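Local coordinates for protein MIP07328p (Drosophila melanogaster, PDB 6FKK) that acts as an axon guidance cue of the semaphorin family, probably repelling growing axons by engaging semaphorin receptors through its extracellular domains, at residues Gln142-Tyr147 against Leu176-Asn181; Val405-Thr410 against Val473-Cys478; Leu485-Leu490 against Cys495-Gln500; Ser510-Lys513 against Thr518-Gln521. All blocks are in the same frame, centred on the assembly; numbering follows the deposited sequence.

Interactions 1 and 2 belong to the sema domain, a beta-propeller, and lie on opposite sides of the chain's centre with their own centres about 35 Å apart; interactions 3 and 4 belong to the plexin repeat (PSI domain). Interaction 2 is joined covalently to interaction 3 by the disulfide Cys478-Cys495 (SG to SG 2.0 Å), which ties the two domains together. Interactions 3 and 4 have centres about 10 Å apart and share a sheet, where Leu520 N probably donates to Trp497 O at 2.9 Å. An N-acetylglucosamine lies about 9 Å from the Leu176 side chain of interaction 1, part of the protein's own glycosylation and no ligand pocket.

Interaction 1 (Gln142-Tyr147 against Leu176-Asn181); sequences QGLCPY and LIYREN
Gly143 and Tyr178 bring the two backbones to 6.4 Å between their CA atoms, where the loop 142-147 passes the end of strand 175-178 without any hydrogen bond between the two segments. Gly143 has a positive phi of 85°, and a CB in its place would be directed at Leu176 and Tyr178 besides being pressed against the preceding carbonyl; the lack of a side chain lets its backbone lie against both. Leu176 CD1 rests 3.8 Å from Gly143 O, and Tyr178 CB comes to 3.9 Å from the same Gly143 O. Beyond the glycine, Leu144 reaches the tyrosine with one branch: its CD2 meets the rim of the ring close to the ring plane, 3.5 Å from Tyr178 CD2. A chi1 of 175°, with CG anti to the amide N, turns the Tyr178 ring to this methyl. Ser164 of strand 161-165 ties the two sides together, since its OG bonds to Gly143 O while its backbone pairs with Tyr178. The loop links two successive sheets of the sema propeller and packs against strand 175-178, an outermost strand of the second. Leu176 and Tyr178 thus pack on the backbone of Gly143, whose O is satisfied by the neighbouring strand.

Interaction 2 (Val405-Thr410 against Val473-Cys478); sequences VIYSGT and VPLHHC
Tyr407 and Leu475 mark the approach of strand 402-410 to the chain leaving strand 469-474, with their CA atoms 9.3 Å apart, too far for backbone pairing, so that side chains bridge the gap. The two strands belong to different four-stranded sheets of the sema beta-propeller, and the contact joins one to the other; Cys478, in the same segment as Leu475, forms a disulfide with Cys495 of the plexin repeat. The Tyr407 hydroxyl donates to Leu475 O (OH to O 2.7 Å). The acceptor lies in the plane of the tyrosine ring, whereas the donor is tilted 34° from the plane of the carbonyl. Leu475 extends away from its own N (chi1 -173°) and brings CD1 to the phenol, 3.5 Å from Tyr407 CZ. His476 crosses the tyrosine at about a right angle and offers a face to it: the hydroxyl sits over the imidazole toward its rim, 3.1 Å from His476 CE1. Val405 CG1 adds a looser apolar touch to His476 CE1 at 4.1 Å. The imidazole is held by two further bonds, ND1 to Asp492 and NE2 to His392, which fix its rotation. A phenylalanine in place of Tyr407 would probably leave Leu475 O without this buried donor and the His476 face without its polar neighbour. Across the two segments one hydrogen bond gives the contact direction, with leucine, valine and imidazole packed round it.

Interaction 3 (Leu485-Leu490 against Cys495-Gln500); sequences LGCLSL and CAWDLQ
Cys487 and Trp497 meet in the disulfide-rich plexin repeat, or PSI domain, where helix 484-489 packs on strand 495-498. The axes of the two short segments come within 7.7 Å, their directions 146° apart. With chi1 at -171°, the Cys487 side chain points its sulfur across to the strand, 3.6 Å from Ala496 C, and on to its disulfide partner Cys504 in strand 503-506. The same cysteine lies beside the indole: SG is 5.4 Å from the centroid of the six-membered ring of Trp497, at the ring's edge, while Cys487 CB touches Trp497 CE3 at 3.8 Å. The next residue of the helix, Leu488, puts CD1 3.9 Å from Trp497 CB, the two side chains crossing at about a right angle. At the other end of the contact, Leu490 CD2 packs at 3.8 Å against Cys495 SG, the sulfur that Cys495 shares in its disulfide with Cys478. No hydrogen bond joins helix and strand. Their union rests on hydrocarbon, indole and sulfur, and the disulfides of Cys487 with Cys504 and of Cys495 with Cys478 would be expected to hold helix and strand in this packing.

Interaction 4 (Ser510-Lys513 against Thr518-Gln521); sequences SQHK and TYLQ
His512 and Tyr519 carry the whole contact, and its polar part is one hydrogen bond, ND1 of His512 to OH of Tyr519 at 2.8 Å. Either atom could be the donor, and the bond is bent, with an angle of 141°. ND1 lies in the plane of the tyrosine ring, beyond its edge, and the hydroxyl in turn lies near the plane of the imidazole. Lys505 NZ makes a weak hydrogen bond to the same hydroxyl, and its positive charge would probably polarise the phenol.

The CA atoms of His512 and Tyr519 are 10.3 Å apart, so the side chains span the distance between the loop 510-513 of the plexin repeat and strand 519-520, an outermost strand of the three-stranded sheet formed with 495-498 and 503-506. On that sheet Tyr519 also packs against Ala496 and Asp498, while His512 touches Leu507.

The aromatic part is an offset edge-to-face pair. The rings stand at 80° with centroids 5.2 Å apart, and the tyrosine directs an edge toward the imidazole face, Tyr519 CE2 lying 3.7 Å from His512 CE1. A chi1 of -69°, which sets CG anti to the carbonyl carbon, sends the Tyr519 ring out to the loop. Replacing His512 by an alanine would probably leave the Tyr519 hydroxyl without its imidazole partner and the ring edge without a face to rest on. On the histidine itself, the backbone carbonyl carbon of Ser510 lies over one face, offset toward the rim.

Interaction 1 (Gln142-Tyr147 against Leu176-Asn181)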
loop_
_atom_site.group_PDB
_atom_site.type_symbol
_atom_site.label_atom_id
_atom_site.label_comp_id
_atom_site.label_asym_id
_atom_site.label_seq_id
_atom_site.Cartn_x
_atom_site.Cartn_y
_atom_site.Cartn_z
ATOM N N GLN A 142 12.851 -13.920 14.505
ATOM C CA GLN A 142 11.902 -13.386 15.473
ATOM C C GLN A 142 11.909 -11.864 15.425
ATOM O O GLN A 142 12.946 -11.232 15.645
ATOM C CB GLN A 142 12.258 -13.883 16.873
ATOM C CG GLN A 142 11.344 -13.372 17.974
ATOM C CD GLN A 142 11.810 -13.792 19.354
ATOM O OE1 GLN A 142 12.921 -14.296 19.519
ATOM N NE2 GLN A 142 10.962 -13.588 20.354
ATOM N N GLY A 143 10.751 -11.278 15.126
ATOM C CA GLY A 143 10.636 -9.845 14.974
ATOM C C GLY A 143 10.984 -9.318 13.600
ATOM O O GLY A 143 10.666 -8.161 13.301
ATOM N N LEU A 144 11.627 -10.123 12.755
ATOM C CA LEU A 144 11.952 -9.717 11.394
ATOM C C LEU A 144 11.021 -10.317 10.350
ATOM O O LEU A 144 10.954 -9.796 9.233
ATOM C CB LEU A 144 13.398 -10.101 11.057
ATOM C CG LEU A 144 14.500 -9.330 11.786
ATOM C CD1 LEU A 144 15.861 -9.929 11.490
ATOM C CD2 LEU A 144 14.465 -7.871 11.374
ATOM N N CYS A 145 10.303 -11.386 10.689
ATOM C CA CYS A 145 9.436 -12.095 9.769
ATOM C C CYS A 145 8.202 -12.567 10.526
ATOM O O CYS A 145 8.305 -12.934 11.705
ATOM C CB CYS A 145 10.158 -13.295 9.140
ATOM S SG CYS A 145 9.326 -14.023 7.715
ATOM N N PRO A 146 7.030 -12.560 9.892
ATOM C CA PRO A 146 5.821 -13.011 10.586
ATOM C C PRO A 146 5.791 -14.525 10.745
ATOM O O PRO A 146 6.534 -15.268 10.101
ATOM C CB PRO A 146 4.686 -12.526 9.679
ATOM C CG PRO A 146 5.304 -12.440 8.330
ATOM C CD PRO A 146 6.722 -11.993 8.569
ATOM N N TYR A 147 4.905 -14.973 11.632
ATOM C CA TYR A 147 4.732 -16.396 11.895
ATOM C C TYR A 147 3.678 -17.034 11.003
ATOM O O TYR A 147 3.758 -18.236 10.721
ATOM C CB TYR A 147 4.342 -16.620 13.359
ATOM C CG TYR A 147 5.440 -16.353 14.363
ATOM C CD1 TYR A 147 5.872 -15.060 14.626
ATOM C CD2 TYR A 147 6.026 -17.395 15.070
ATOM C CE1 TYR A 147 6.868 -14.816 15.549
ATOM C CE2 TYR A 147 7.021 -17.161 15.997
ATOM C CZ TYR A 147 7.439 -15.870 16.232
ATOM O OH TYR A 147 8.431 -15.629 17.154
ATOM N N LEU A 176 5.436 -5.183 17.124
ATOM C CA LEU A 176 6.603 -4.319 17.235
ATOM C C LEU A 176 7.010 -3.812 15.861
ATOM O O LEU A 176 6.587 -4.334 14.827
ATOM C CB LEU A 176 7.785 -5.039 17.903
ATOM C CG LEU A 176 8.235 -6.455 17.510
ATOM C CD1 LEU A 176 8.628 -6.604 16.048
ATOM C CD2 LEU A 176 9.403 -6.864 18.390
ATOM N N ILE A 177 7.844 -2.776 15.879
ATOM C CA ILE A 177 8.619 -2.340 14.725
ATOM C C ILE A 177 10.086 -2.448 15.117
ATOM O O ILE A 177 10.504 -1.873 16.127
ATOM C CB ILE A 177 8.260 -0.905 14.299
ATOM C CG1 ILE A 177 6.764 -0.793 13.994
ATOM C CG2 ILE A 177 9.075 -0.498 13.089
ATOM C CD1 ILE A 177 6.337 0.581 13.514
ATOM N N TYR A 178 10.859 -3.193 14.331
ATOM C CA TYR A 178 12.179 -3.633 14.753
ATOM C C TYR A 178 13.208 -3.409 13.651
ATOM O O TYR A 178 12.899 -3.510 12.460
ATOM C CB TYR A 178 12.137 -5.116 15.155
ATOM C CG TYR A 178 13.475 -5.724 15.498
ATOM C CD1 TYR A 178 14.059 -5.512 16.737
ATOM C CD2 TYR A 178 14.143 -6.528 14.586
ATOM C CE1 TYR A 178 15.278 -6.075 17.054
ATOM C CE2 TYR A 178 15.364 -7.095 14.893
ATOM C CZ TYR A 178 15.927 -6.865 16.128
ATOM O OH TYR A 178 17.142 -7.426 16.443
ATOM N N ARG A 179 14.440 -3.106 14.072
ATOM C CA ARG A 179 15.577 -2.929 13.172
ATOM C C ARG A 179 16.873 -2.826 13.969
ATOM O O ARG A 179 17.039 -1.893 14.762
ATOM C CB ARG A 179 15.391 -1.679 12.301
ATOM C CG ARG A 179 16.382 -1.534 11.138
ATOM C CD ARG A 179 17.708 -0.887 11.548
ATOM N NE ARG A 179 17.520 0.288 12.396
ATOM C CZ ARG A 179 18.512 0.966 12.965
ATOM N NH1 ARG A 179 19.770 0.590 12.779
ATOM N NH2 ARG A 179 18.248 2.023 13.722
ATOM N N GLU A 180 17.797 -3.766 13.755
ATOM C CA GLU A 180 19.132 -3.730 14.358
ATOM C C GLU A 180 19.047 -3.539 15.874
ATOM O O GLU A 180 19.608 -2.602 16.449
ATOM C CB GLU A 180 19.994 -2.644 13.701
ATOM C CG GLU A 180 21.478 -2.622 14.099
ATOM C CD GLU A 180 22.293 -3.757 13.502
ATOM O OE1 GLU A 180 21.710 -4.665 12.872
ATOM O OE2 GLU A 180 23.533 -3.738 13.663
ATOM N N ASN A 181 18.309 -4.441 16.520
ATOM C CA ASN A 181 18.154 -4.453 17.976
ATOM C C ASN A 181 17.592 -3.131 18.501
ATOM O O ASN A 181 17.996 -2.638 19.556
ATOM C CB ASN A 181 19.471 -4.799 18.671
ATOM C CG ASN A 181 19.256 -5.484 20.001
ATOM O OD1 ASN A 181 18.180 -6.022 20.263
ATOM N ND2 ASN A 181 20.277 -5.469 20.850
#

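Interaction 2 (Val405-Thr410 against Val473-Cys478)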
loop_
_atom_site.group_PDB
_atom_site.type_symbol
_atom_site.label_atom_id
_atom_site.label_comp_id
_atom_site.label_asym_id
_atom_site.label_seq_id
_atom_site.Cartn_x
_atom_site.Cartn_y
_atom_site.Cartn_z
ATOM N N VAL A 405 -3.854 7.738 -13.715
ATOM C CA VAL A 405 -4.867 6.698 -13.855
ATOM C C VAL A 405 -4.760 5.772 -12.651
ATOM O O VAL A 405 -3.732 5.118 -12.447
ATOM C CB VAL A 405 -4.699 5.924 -15.169
ATOM C CG1 VAL A 405 -5.816 4.901 -15.324
ATOM C CG2 VAL A 405 -4.688 6.888 -16.340
ATOM N N ILE A 406 -5.818 5.722 -11.848
ATOM C CA ILE A 406 -5.811 5.007 -10.579
ATOM C C ILE A 406 -6.558 3.693 -10.744
ATOM O O ILE A 406 -7.687 3.666 -11.251
ATOM C CB ILE A 406 -6.434 5.860 -9.462
ATOM C CG1 ILE A 406 -5.653 7.166 -9.308
ATOM C CG2 ILE A 406 -6.458 5.087 -8.156
ATOM C CD1 ILE A 406 -6.409 8.245 -8.571
ATOM N N TYR A 407 -5.933 2.603 -10.309
ATOM C CA TYR A 407 -6.515 1.272 -10.372
ATOM C C TYR A 407 -6.818 0.785 -8.962
ATOM O O TYR A 407 -5.996 0.940 -8.052
ATOM C CB TYR A 407 -5.570 0.291 -11.072
ATOM C CG TYR A 407 -5.263 0.644 -12.512
ATOM C CD1 TYR A 407 -4.362 1.653 -12.823
ATOM C CD2 TYR A 407 -5.866 -0.037 -13.559
ATOM C CE1 TYR A 407 -4.078 1.978 -14.135
ATOM C CE2 TYR A 407 -5.585 0.280 -14.875
ATOM C CZ TYR A 407 -4.692 1.289 -15.158
ATOM O OH TYR A 407 -4.408 1.610 -16.465
ATOM N N SER A 408 -7.996 0.195 -8.784
ATOM C CA SER A 408 -8.413 -0.290 -7.479
ATOM C C SER A 408 -9.136 -1.619 -7.638
ATOM O O SER A 408 -9.957 -1.782 -8.544
ATOM C CB SER A 408 -9.318 0.725 -6.770
ATOM O OG SER A 408 -9.612 0.313 -5.449
ATOM N N GLY A 409 -8.823 -2.565 -6.755
ATOM C CA GLY A 409 -9.467 -3.863 -6.780
ATOM C C GLY A 409 -10.416 -4.077 -5.618
ATOM O O GLY A 409 -10.355 -3.352 -4.620
ATOM N N THR A 410 -11.291 -5.072 -5.729
ATOM C CA THR A 410 -12.296 -5.354 -4.716
ATOM C C THR A 410 -12.141 -6.780 -4.199
ATOM O O THR A 410 -11.446 -7.612 -4.788
ATOM C CB THR A 410 -13.714 -5.157 -5.271
ATOM O OG1 THR A 410 -14.015 -6.203 -6.205
ATOM C CG2 THR A 410 -13.830 -3.817 -5.975
ATOM N N VAL A 473 -4.398 -8.742 -17.215
ATOM C CA VAL A 473 -5.414 -8.101 -18.048
ATOM C C VAL A 473 -4.807 -6.826 -18.622
ATOM O O VAL A 473 -3.857 -6.280 -18.040
ATOM C CB VAL A 473 -6.697 -7.813 -17.250
ATOM C CG1 VAL A 473 -7.274 -9.111 -16.694
ATOM C CG2 VAL A 473 -6.423 -6.819 -16.132
ATOM N N PRO A 474 -5.294 -6.325 -19.759
ATOM C CA PRO A 474 -4.664 -5.143 -20.364
ATOM C C PRO A 474 -4.757 -3.918 -19.463
ATOM O O PRO A 474 -5.803 -3.629 -18.876
ATOM C CB PRO A 474 -5.447 -4.949 -21.667
ATOM C CG PRO A 474 -6.746 -5.645 -21.453
ATOM C CD PRO A 474 -6.399 -6.829 -20.590
ATOM N N LEU A 475 -3.643 -3.189 -19.371
ATOM C CA LEU A 475 -3.616 -1.965 -18.576
ATOM C C LEU A 475 -4.516 -0.891 -19.174
ATOM O O LEU A 475 -5.104 -0.093 -18.435
ATOM C CB LEU A 475 -2.180 -1.452 -18.456
ATOM C CG LEU A 475 -1.924 -0.271 -17.520
ATOM C CD1 LEU A 475 -2.011 -0.707 -16.064
ATOM C CD2 LEU A 475 -0.576 0.362 -17.818
ATOM N N HIS A 476 -4.634 -0.854 -20.498
ATOM C CA HIS A 476 -5.502 0.092 -21.184
ATOM C C HIS A 476 -6.136 -0.610 -22.372
ATOM O O HIS A 476 -5.438 -1.262 -23.155
ATOM C CB HIS A 476 -4.725 1.331 -21.642
ATOM C CG HIS A 476 -4.144 2.130 -20.517
ATOM N ND1 HIS A 476 -4.891 3.016 -19.771
ATOM C CD2 HIS A 476 -2.888 2.181 -20.015
ATOM C CE1 HIS A 476 -4.119 3.579 -18.857
ATOM N NE2 HIS A 476 -2.899 3.088 -18.984
ATOM N N HIS A 477 -7.457 -0.476 -22.503
ATOM C CA HIS A 477 -8.222 -1.216 -23.497
ATOM C C HIS A 477 -8.363 -0.470 -24.818
ATOM O O HIS A 477 -9.392 -0.615 -25.492
ATOM C CB HIS A 477 -9.606 -1.562 -22.943
ATOM C CG HIS A 477 -9.579 -2.153 -21.567
ATOM N ND1 HIS A 477 -9.383 -3.497 -21.338
ATOM C CD2 HIS A 477 -9.733 -1.582 -20.350
ATOM C CE1 HIS A 477 -9.413 -3.729 -20.038
ATOM N NE2 HIS A 477 -9.624 -2.584 -19.416
ATOM N N CYS A 478 -7.367 0.329 -25.210
ATOM C CA CYS A 478 -7.474 1.055 -26.473
ATOM C C CYS A 478 -7.536 0.091 -27.651
ATOM O O CYS A 478 -8.410 0.204 -28.517
ATOM C CB CYS A 478 -6.301 2.022 -26.646
ATOM S SG CYS A 478 -5.895 3.093 -25.242
#

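Interaction 3 (Leu485-Leu490 against Cys495-Gln500)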
loop_
_atom_site.group_PDB
_atom_site.type_symbol
_atom_site.label_atom_id
_atom_site.label_comp_id
_atom_site.label_asym_id
_atom_site.label_seq_id
_atom_site.Cartn_x
_atom_site.Cartn_y
_atom_site.Cartn_z
ATOM N N LEU A 485 -17.664 5.241 -30.710
ATOM C CA LEU A 485 -18.441 5.641 -29.542
ATOM C C LEU A 485 -17.838 5.077 -28.263
ATOM O O LEU A 485 -17.814 5.754 -27.228
ATOM C CB LEU A 485 -19.891 5.187 -29.704
ATOM C CG LEU A 485 -20.589 5.644 -30.987
ATOM C CD1 LEU A 485 -21.949 4.977 -31.137
ATOM C CD2 LEU A 485 -20.725 7.157 -31.004
ATOM N N GLY A 486 -17.337 3.841 -28.315
ATOM C CA GLY A 486 -16.707 3.256 -27.145
ATOM C C GLY A 486 -15.361 3.870 -26.822
ATOM O O GLY A 486 -14.976 3.943 -25.650
ATOM N N CYS A 487 -14.629 4.321 -27.844
ATOM C CA CYS A 487 -13.327 4.938 -27.613
ATOM C C CYS A 487 -13.471 6.275 -26.893
ATOM O O CYS A 487 -12.625 6.638 -26.067
ATOM C CB CYS A 487 -12.596 5.111 -28.945
ATOM S SG CYS A 487 -10.863 5.638 -28.852
ATOM N N LEU A 488 -14.542 7.016 -27.187
ATOM C CA LEU A 488 -14.791 8.289 -26.521
ATOM C C LEU A 488 -15.543 8.116 -25.207
ATOM O O LEU A 488 -15.299 8.864 -24.255
ATOM C CB LEU A 488 -15.565 9.228 -27.451
ATOM C CG LEU A 488 -14.716 10.277 -28.177
ATOM C CD1 LEU A 488 -13.547 9.635 -28.908
ATOM C CD2 LEU A 488 -15.557 11.088 -29.143
ATOM N N SER A 489 -16.455 7.142 -25.133
ATOM C CA SER A 489 -17.160 6.886 -23.881
ATOM C C SER A 489 -16.247 6.295 -22.819
ATOM O O SER A 489 -16.540 6.423 -21.627
ATOM C CB SER A 489 -18.347 5.951 -24.118
ATOM O OG SER A 489 -19.336 6.569 -24.923
ATOM N N LEU A 490 -15.151 5.647 -23.224
ATOM C CA LEU A 490 -14.225 5.079 -22.250
ATOM C C LEU A 490 -13.616 6.168 -21.375
ATOM O O LEU A 490 -13.422 5.971 -20.170
ATOM C CB LEU A 490 -13.131 4.290 -22.969
ATOM C CG LEU A 490 -12.155 3.502 -22.093
ATOM C CD1 LEU A 490 -12.881 2.409 -21.318
ATOM C CD2 LEU A 490 -11.028 2.914 -22.932
ATOM N N CYS A 495 -6.388 6.682 -24.500
ATOM C CA CYS A 495 -7.022 6.251 -25.740
ATOM C C CYS A 495 -7.618 7.458 -26.455
ATOM O O CYS A 495 -8.336 8.257 -25.845
ATOM C CB CYS A 495 -8.118 5.211 -25.487
ATOM S SG CYS A 495 -7.666 3.755 -24.494
ATOM N N ALA A 496 -7.315 7.585 -27.745
ATOM C CA ALA A 496 -7.900 8.612 -28.592
ATOM C C ALA A 496 -8.322 7.973 -29.906
ATOM O O ALA A 496 -7.780 6.944 -30.317
ATOM C CB ALA A 496 -6.923 9.770 -28.842
ATOM N N TRP A 497 -9.299 8.589 -30.566
ATOM C CA TRP A 497 -9.885 8.042 -31.785
ATOM C C TRP A 497 -9.329 8.770 -33.002
ATOM O O TRP A 497 -9.490 9.989 -33.128
ATOM C CB TRP A 497 -11.408 8.148 -31.758
ATOM C CG TRP A 497 -12.044 7.624 -33.003
ATOM C CD1 TRP A 497 -12.547 8.354 -34.039
ATOM C CD2 TRP A 497 -12.232 6.249 -33.350
ATOM N NE1 TRP A 497 -13.045 7.518 -35.009
ATOM C CE2 TRP A 497 -12.860 6.220 -34.611
ATOM C CE3 TRP A 497 -11.931 5.039 -32.718
ATOM C CZ2 TRP A 497 -13.200 5.029 -35.247
ATOM C CZ3 TRP A 497 -12.265 3.859 -33.352
ATOM C CH2 TRP A 497 -12.892 3.862 -34.604
ATOM N N ASP A 498 -8.691 8.021 -33.897
ATOM C CA ASP A 498 -8.194 8.575 -35.148
ATOM C C ASP A 498 -9.313 8.585 -36.182
ATOM O O ASP A 498 -9.958 7.560 -36.421
ATOM C CB ASP A 498 -7.002 7.760 -35.656
ATOM C CG ASP A 498 -6.299 8.414 -36.837
ATOM O OD1 ASP A 498 -6.703 9.526 -37.235
ATOM O OD2 ASP A 498 -5.335 7.818 -37.366
ATOM N N LEU A 499 -9.550 9.747 -36.788
ATOM C CA LEU A 499 -10.560 9.829 -37.836
ATOM C C LEU A 499 -10.016 9.369 -39.180
ATOM O O LEU A 499 -10.786 8.902 -40.026
ATOM C CB LEU A 499 -11.099 11.255 -37.943
ATOM C CG LEU A 499 -11.965 11.714 -36.772
ATOM C CD1 LEU A 499 -12.472 13.132 -36.993
ATOM C CD2 LEU A 499 -13.119 10.749 -36.577
ATOM N N GLN A 500 -8.704 9.492 -39.391
ATOM C CA GLN A 500 -8.102 9.013 -40.631
ATOM C C GLN A 500 -8.227 7.501 -40.749
ATOM O O GLN A 500 -8.618 6.978 -41.797
ATOM C CB GLN A 500 -6.636 9.435 -40.706
ATOM C CG GLN A 500 -6.417 10.897 -41.032
ATOM C CD GLN A 500 -4.965 11.203 -41.327
ATOM O OE1 GLN A 500 -4.073 10.420 -40.999
ATOM N NE2 GLN A 500 -4.719 12.342 -41.958
#

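Interaction 4 (Ser510-Lys513 against Thr518-Gln521)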
loop_
_atom_site.group_PDB
_atom_site.type_symbol
_atom_site.label_atom_id
_atom_site.label_comp_id
_atom_site.label_asym_id
_atom_site.label_seq_id
_atom_site.Cartn_x
_atom_site.Cartn_y
_atom_site.Cartn_z
ATOM N N SER A 510 1.446 3.605 -29.297
ATOM C CA SER A 510 1.344 3.741 -30.745
ATOM C C SER A 510 2.063 4.996 -31.222
ATOM O O SER A 510 2.060 6.030 -30.549
ATOM C CB SER A 510 -0.121 3.781 -31.175
ATOM O OG SER A 510 -0.814 2.631 -30.728
ATOM N N GLN A 511 2.680 4.903 -32.396
ATOM C CA GLN A 511 3.449 6.006 -32.959
ATOM C C GLN A 511 2.572 6.809 -33.912
ATOM O O GLN A 511 1.901 6.238 -34.777
ATOM C CB GLN A 511 4.687 5.481 -33.689
ATOM C CG GLN A 511 5.824 6.482 -33.786
ATOM C CD GLN A 511 6.490 6.736 -32.448
ATOM O OE1 GLN A 511 6.049 7.584 -31.671
ATOM N NE2 GLN A 511 7.561 6.001 -32.172
ATOM N N HIS A 512 2.577 8.127 -33.748
ATOM C CA HIS A 512 1.757 9.031 -34.552
ATOM C C HIS A 512 2.683 9.969 -35.322
ATOM O O HIS A 512 2.817 11.148 -34.983
ATOM C CB HIS A 512 0.780 9.808 -33.667
ATOM C CG HIS A 512 0.285 9.029 -32.488
ATOM N ND1 HIS A 512 -0.803 8.185 -32.556
ATOM C CD2 HIS A 512 0.730 8.967 -31.211
ATOM C CE1 HIS A 512 -1.006 7.637 -31.371
ATOM N NE2 HIS A 512 -0.089 8.095 -30.537
ATOM N N LYS A 513 3.324 9.438 -36.365
ATOM C CA LYS A 513 4.272 10.241 -37.129
ATOM C C LYS A 513 3.581 11.372 -37.878
ATOM O O LYS A 513 4.199 12.412 -38.131
ATOM C CB LYS A 513 5.053 9.353 -38.098
ATOM C CG LYS A 513 4.213 8.300 -38.801
ATOM C CD LYS A 513 5.083 7.401 -39.667
ATOM C CE LYS A 513 4.300 6.221 -40.219
ATOM N NZ LYS A 513 3.117 6.654 -41.009
ATOM N N THR A 518 -5.974 14.925 -36.179
ATOM C CA THR A 518 -7.199 14.250 -36.582
ATOM C C THR A 518 -7.771 13.356 -35.487
ATOM O O THR A 518 -8.635 12.521 -35.774
ATOM C CB THR A 518 -6.953 13.423 -37.850
ATOM O OG1 THR A 518 -5.879 12.501 -37.621
ATOM C CG2 THR A 518 -6.597 14.331 -39.019
ATOM N N TYR A 519 -7.318 13.512 -34.247
ATOM C CA TYR A 519 -7.744 12.656 -33.150
ATOM C C TYR A 519 -8.840 13.336 -32.336
ATOM O O TYR A 519 -8.942 14.564 -32.300
ATOM C CB TYR A 519 -6.568 12.298 -32.234
ATOM C CG TYR A 519 -5.528 11.374 -32.842
ATOM C CD1 TYR A 519 -5.484 11.133 -34.211
ATOM C CD2 TYR A 519 -4.594 10.733 -32.038
ATOM C CE1 TYR A 519 -4.533 10.291 -34.760
ATOM C CE2 TYR A 519 -3.642 9.887 -32.579
ATOM C CZ TYR A 519 -3.617 9.670 -33.940
ATOM O OH TYR A 519 -2.672 8.828 -34.481
ATOM N N LEU A 520 -9.659 12.517 -31.676
ATOM C CA LEU A 520 -10.752 13.002 -30.846
ATOM C C LEU A 520 -10.671 12.377 -29.461
ATOM O O LEU A 520 -10.429 11.174 -29.326
ATOM C CB LEU A 520 -12.117 12.687 -31.474
ATOM C CG LEU A 520 -12.504 13.463 -32.733
ATOM C CD1 LEU A 520 -13.876 13.026 -33.219
ATOM C CD2 LEU A 520 -12.479 14.961 -32.468
ATOM N N GLN A 521 -10.875 13.202 -28.436
ATOM C CA GLN A 521 -10.921 12.732 -27.059
ATOM C C GLN A 521 -11.664 13.764 -26.224
ATOM O O GLN A 521 -11.494 14.969 -26.424
ATOM C CB GLN A 521 -9.518 12.497 -26.489
ATOM C CG GLN A 521 -9.508 11.929 -25.076
ATOM C CD GLN A 521 -8.104 11.703 -24.546
ATOM O OE1 GLN A 521 -7.415 12.645 -24.158
ATOM N NE2 GLN A 521 -7.675 10.445 -24.527
#